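Local coordinates for DNAation factor-related protein 4 (Drosophila melanogaster, PDB 5XPC) that is probably a DNA endonuclease that fragments chromatin in apoptosis, represented here by its CIDE-N domain, which forms higher-order assemblies with its own kind, at residues A7-R19 with L63-S75. Sequence-based numbering, arbitrary orientation.
Sequences APMRGYKVTDNER and LKSLPAQTLFIVS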
loop_
_atom_site.group_PDB
_atom_site.type_symbol
_atom_site.label_atom_id
_atom_site.label_comp_id
_atom_site.label_asym_id
_atom_site.label_seq_id
_atom_site.Cartn_x
_atom_site.Cartn_y
_atom_site.Cartn_z
ATOM N N ALA B 7 -5.175 -0.565 27.589
ATOM C CA ALA B 7 -5.482 -0.323 26.188
ATOM C C ALA B 7 -6.967 -0.004 26.015
ATOM O O ALA B 7 -7.816 -0.551 26.723
ATOM C CB ALA B 7 -5.109 -1.538 25.342
ATOM N N PRO B 8 -7.309 0.881 25.083
ATOM C CA PRO B 8 -8.712 1.286 24.950
ATOM C C PRO B 8 -9.555 0.202 24.296
ATOM O O PRO B 8 -9.066 -0.602 23.496
ATOM C CB PRO B 8 -8.631 2.540 24.071
ATOM C CG PRO B 8 -7.424 2.307 23.230
ATOM C CD PRO B 8 -6.442 1.551 24.096
ATOM N N MET B 9 -10.834 0.174 24.675
ATOM C CA MET B 9 -11.813 -0.649 23.976
ATOM C C MET B 9 -12.016 -0.131 22.559
ATOM O O MET B 9 -12.131 1.079 22.337
ATOM C CB MET B 9 -13.160 -0.635 24.706
ATOM C CG MET B 9 -13.178 -1.385 26.008
ATOM S SD MET B 9 -13.090 -3.161 25.720
ATOM C CE MET B 9 -12.901 -3.740 27.406
ATOM N N ARG B 10 -12.062 -1.051 21.599
ATOM C CA ARG B 10 -12.453 -0.731 20.235
ATOM C C ARG B 10 -13.557 -1.681 19.799
ATOM O O ARG B 10 -13.683 -2.792 20.315
ATOM C CB ARG B 10 -11.271 -0.821 19.267
ATOM C CG ARG B 10 -10.080 0.026 19.689
ATOM C CD ARG B 10 -8.877 -0.329 18.847
ATOM N NE ARG B 10 -8.908 0.373 17.574
ATOM C CZ ARG B 10 -8.463 -0.129 16.427
ATOM N NH1 ARG B 10 -7.965 -1.360 16.373
ATOM N NH2 ARG B 10 -8.520 0.607 15.328
ATOM N N GLY B 11 -14.365 -1.225 18.844
ATOM C CA GLY B 11 -15.428 -2.047 18.292
ATOM C C GLY B 11 -14.951 -2.829 17.077
ATOM O O GLY B 11 -14.264 -2.292 16.208
ATOM N N TYR B 12 -15.340 -4.106 17.026
ATOM C CA TYR B 12 -15.008 -5.002 15.919
ATOM C C TYR B 12 -16.246 -5.803 15.530
ATOM O O TYR B 12 -17.203 -5.910 16.301
ATOM C CB TYR B 12 -13.864 -5.971 16.287
ATOM C CG TYR B 12 -12.574 -5.306 16.752
ATOM C CD1 TYR B 12 -12.238 -5.255 18.102
ATOM C CD2 TYR B 12 -11.686 -4.740 15.837
ATOM C CE1 TYR B 12 -11.048 -4.653 18.531
ATOM C CE2 TYR B 12 -10.495 -4.143 16.257
ATOM C CZ TYR B 12 -10.183 -4.100 17.600
ATOM O OH TYR B 12 -8.997 -3.504 18.009
ATOM N N LYS B 13 -16.221 -6.390 14.331
ATOM C CA LYS B 13 -17.314 -7.233 13.861
ATOM C C LYS B 13 -16.793 -8.640 13.602
ATOM O O LYS B 13 -15.726 -8.807 12.998
ATOM C CB LYS B 13 -17.958 -6.660 12.596
ATOM C CG LYS B 13 -18.626 -5.307 12.845
ATOM C CD LYS B 13 -19.124 -4.667 11.558
ATOM C CE LYS B 13 -19.690 -3.279 11.824
ATOM N NZ LYS B 13 -20.289 -2.726 10.577
ATOM N N VAL B 14 -17.544 -9.637 14.067
ATOM C CA VAL B 14 -17.151 -11.043 13.993
ATOM C C VAL B 14 -18.332 -11.863 13.500
ATOM O O VAL B 14 -19.456 -11.718 14.001
ATOM C CB VAL B 14 -16.669 -11.577 15.357
ATOM C CG1 VAL B 14 -16.319 -13.081 15.269
ATOM C CG2 VAL B 14 -15.471 -10.774 15.853
ATOM N N THR B 15 -18.077 -12.735 12.531
ATOM C CA THR B 15 -19.063 -13.706 12.100
ATOM C C THR B 15 -18.335 -15.018 11.845
ATOM O O THR B 15 -17.107 -15.104 11.963
ATOM C CB THR B 15 -19.829 -13.183 10.865
ATOM O OG1 THR B 15 -20.935 -14.042 10.561
ATOM C CG2 THR B 15 -18.890 -13.043 9.650
ATOM N N ASP B 16 -19.091 -16.058 11.528
ATOM C CA ASP B 16 -18.482 -17.337 11.208
ATOM C C ASP B 16 -18.351 -17.467 9.693
ATOM O O ASP B 16 -18.718 -16.569 8.928
ATOM C CB ASP B 16 -19.262 -18.500 11.832
ATOM C CG ASP B 16 -20.735 -18.518 11.451
ATOM O OD1 ASP B 16 -21.137 -17.827 10.494
ATOM O OD2 ASP B 16 -21.498 -19.255 12.113
ATOM N N ASN B 17 -17.796 -18.594 9.253
ATOM C CA ASN B 17 -17.487 -18.730 7.835
ATOM C C ASN B 17 -18.750 -18.751 6.979
ATOM O O ASN B 17 -18.711 -18.363 5.804
ATOM C CB ASN B 17 -16.647 -19.983 7.600
ATOM C CG ASN B 17 -15.862 -19.910 6.308
ATOM O OD1 ASN B 17 -15.399 -18.837 5.908
ATOM N ND2 ASN B 17 -15.706 -21.050 5.647
ATOM N N GLU B 18 -19.878 -19.158 7.553
ATOM C CA GLU B 18 -21.141 -19.191 6.826
ATOM C C GLU B 18 -21.975 -17.929 7.011
ATOM O O GLU B 18 -23.067 -17.839 6.436
ATOM C CB GLU B 18 -21.950 -20.418 7.248
ATOM C CG GLU B 18 -21.354 -21.719 6.765
ATOM C CD GLU B 18 -21.175 -21.732 5.262
ATOM O OE1 GLU B 18 -22.118 -21.327 4.550
ATOM O OE2 GLU B 18 -20.087 -22.122 4.789
ATOM N N ARG B 19 -21.489 -16.957 7.790
ATOM C CA ARG B 19 -22.199 -15.699 8.019
ATOM C C ARG B 19 -23.588 -15.946 8.611
ATOM O O ARG B 19 -24.557 -15.266 8.269
ATOM C CB ARG B 19 -22.292 -14.870 6.732
ATOM C CG ARG B 19 -21.041 -14.064 6.384
ATOM C CD ARG B 19 -19.897 -14.942 5.864
ATOM N NE ARG B 19 -18.828 -14.138 5.262
ATOM C CZ ARG B 19 -17.663 -14.625 4.839
ATOM N NH1 ARG B 19 -17.396 -15.922 4.954
ATOM N NH2 ARG B 19 -16.757 -13.813 4.308
ATOM N N LEU B 63 -3.847 -6.796 15.291
ATOM C CA LEU B 63 -5.233 -6.408 15.554
ATOM C C LEU B 63 -5.354 -4.901 15.750
ATOM O O LEU B 63 -6.229 -4.246 15.169
ATOM C CB LEU B 63 -5.775 -7.136 16.786
ATOM C CG LEU B 63 -7.164 -6.628 17.223
ATOM C CD1 LEU B 63 -8.193 -6.997 16.184
ATOM C CD2 LEU B 63 -7.593 -7.199 18.571
ATOM N N LYS B 64 -4.472 -4.330 16.558
ATOM C CA LYS B 64 -4.602 -2.912 16.862
ATOM C C LYS B 64 -4.140 -2.022 15.721
ATOM O O LYS B 64 -4.409 -0.816 15.746
ATOM C CB LYS B 64 -3.859 -2.620 18.163
ATOM C CG LYS B 64 -4.681 -3.154 19.338
ATOM C CD LYS B 64 -3.928 -3.269 20.637
ATOM C CE LYS B 64 -4.894 -3.722 21.733
ATOM N NZ LYS B 64 -4.183 -4.275 22.923
ATOM N N SER B 65 -3.482 -2.589 14.709
ATOM C CA SER B 65 -3.162 -1.833 13.507
ATOM C C SER B 65 -4.360 -1.688 12.581
ATOM O O SER B 65 -4.331 -0.840 11.680
ATOM C CB SER B 65 -2.016 -2.509 12.748
ATOM O OG SER B 65 -2.500 -3.592 11.952
ATOM N N LEU B 66 -5.408 -2.504 12.776
ATOM C CA LEU B 66 -6.549 -2.488 11.880
ATOM C C LEU B 66 -7.523 -1.386 12.272
ATOM O O LEU B 66 -7.591 -0.990 13.441
ATOM C CB LEU B 66 -7.272 -3.828 11.897
ATOM C CG LEU B 66 -6.459 -5.018 11.388
ATOM C CD1 LEU B 66 -7.085 -6.344 11.839
ATOM C CD2 LEU B 66 -6.333 -4.942 9.861
ATOM N N PRO B 67 -8.278 -0.873 11.307
ATOM C CA PRO B 67 -9.336 0.092 11.636
ATOM C C PRO B 67 -10.378 -0.539 12.545
ATOM O O PRO B 67 -10.679 -1.736 12.454
ATOM C CB PRO B 67 -9.938 0.446 10.271
ATOM C CG PRO B 67 -8.922 0.012 9.263
ATOM C CD PRO B 67 -8.196 -1.153 9.866
ATOM N N ALA B 68 -10.928 0.277 13.438
ATOM C CA ALA B 68 -12.099 -0.159 14.184
ATOM C C ALA B 68 -13.208 -0.539 13.206
ATOM O O ALA B 68 -13.288 -0.017 12.090
ATOM C CB ALA B 68 -12.576 0.942 15.133
ATOM N N GLN B 69 -14.050 -1.482 13.629
ATOM C CA GLN B 69 -15.155 -2.047 12.851
ATOM C C GLN B 69 -14.698 -2.965 11.718
ATOM O O GLN B 69 -15.521 -3.343 10.873
ATOM C CB GLN B 69 -16.076 -0.954 12.289
ATOM C CG GLN B 69 -16.555 0.033 13.346
ATOM C CD GLN B 69 -17.425 -0.627 14.406
ATOM O OE1 GLN B 69 -18.058 -1.646 14.149
ATOM N NE2 GLN B 69 -17.466 -0.038 15.601
ATOM N N THR B 70 -13.422 -3.352 11.678
ATOM C CA THR B 70 -12.986 -4.400 10.757
ATOM C C THR B 70 -13.777 -5.683 11.010
ATOM O O THR B 70 -14.094 -6.012 12.154
ATOM C CB THR B 70 -11.481 -4.656 10.924
ATOM O OG1 THR B 70 -10.738 -3.515 10.465
ATOM C CG2 THR B 70 -11.022 -5.892 10.132
ATOM N N LEU B 71 -14.112 -6.396 9.932
ATOM C CA LEU B 71 -14.874 -7.639 9.998
ATOM C C LEU B 71 -13.943 -8.849 9.991
ATOM O O LEU B 71 -13.098 -8.984 9.097
ATOM C CB LEU B 71 -15.847 -7.746 8.821
ATOM C CG LEU B 71 -16.558 -9.102 8.699
ATOM C CD1 LEU B 71 -17.401 -9.401 9.946
ATOM C CD2 LEU B 71 -17.427 -9.163 7.437
ATOM N N PHE B 72 -14.131 -9.742 10.968
ATOM C CA PHE B 72 -13.361 -10.971 11.107
ATOM C C PHE B 72 -14.263 -12.189 10.958
ATOM O O PHE B 72 -15.435 -12.162 11.344
ATOM C CB PHE B 72 -12.650 -11.045 12.474
ATOM C CG PHE B 72 -11.766 -9.863 12.761
ATOM C CD1 PHE B 72 -10.534 -9.743 12.144
ATOM C CD2 PHE B 72 -12.165 -8.879 13.654
ATOM C CE1 PHE B 72 -9.713 -8.638 12.395
ATOM C CE2 PHE B 72 -11.353 -7.779 13.909
ATOM C CZ PHE B 72 -10.126 -7.666 13.280
ATOM N N ILE B 73 -13.698 -13.257 10.389
ATOM C CA ILE B 73 -14.254 -14.603 10.479
ATOM C C ILE B 73 -13.556 -15.318 11.626
ATOM O O ILE B 73 -12.316 -15.371 11.669
ATOM C CB ILE B 73 -14.051 -15.388 9.171
ATOM C CG1 ILE B 73 -14.518 -14.568 7.965
ATOM C CG2 ILE B 73 -14.738 -16.766 9.262
ATOM C CD1 ILE B 73 -15.978 -14.235 8.002
ATOM N N VAL B 74 -14.328 -15.879 12.554
ATOM C CA VAL B 74 -13.758 -16.738 13.588
ATOM C C VAL B 74 -13.889 -18.184 13.129
ATOM O O VAL B 74 -14.951 -18.600 12.641
ATOM C CB VAL B 74 -14.416 -16.512 14.961
ATOM C CG1 VAL B 74 -15.918 -16.809 14.930
ATOM C CG2 VAL B 74 -13.697 -17.350 16.036
ATOM N N SER B 75 -12.805 -18.943 13.256
ATOM C CA SER B 75 -12.765 -20.307 12.744
ATOM C C SER B 75 -11.683 -21.074 13.487
ATOM O O SER B 75 -10.916 -20.506 14.266
ATOM C CB SER B 75 -12.497 -20.315 11.238
ATOM O OG SER B 75 -12.532 -21.625 10.720
HETATM O O HOH W 1 -17.497 -2.339 9.221
HETATM O O HOH W 2 -16.485 -20.529 11.136
#
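Lys13 starts at the heart of the pairing: its N donates to Thr70 O and its O accepts from Phe72 N at 2.7 Å, in parallel register with Leu71. Beyond CG its chain runs fully extended across Gln69, bringing CE to 3.3 Å from Gln69 OE1, which is itself hydrogen-bonded to Tyr62 of the second subunit; a water links Lys13 NZ to Gln69 O, and NZ also pairs with Asp53 of the second subunit.

Tyr12 turns the other way, into the core. With CG beside the backbone N (chi1 -56°), its ring takes Leu63 CD1 over one face, a CH-pi contact 4.0 Å from the centroid, while Tyr12 CD2 meets the edge of the Phe72 ring at CE2, 3.6 Å away, the two planes inclined by 55°.

Arg10 reaches the chain just after helix 60-65. Its chain bends at chi3 (83°), and NH1 and NH2 both grip Leu66 O, which lies in the guanidinium plane, 2.6 Å from NH2; NH1 also donates to Tyr12 OH at 2.9 Å. With an alanine here, Leu66 O is likely to lose both these donors, and Tyr12 OH the N-H from NH1.

In this ubiquitin-like fold, strands 10-15 and 71-75 form the sheet's parallel centre, flanked by antiparallel strands 22-27 and 47-50, with Leu33 of helix 30-40 packing on Tyr12 and Phe72.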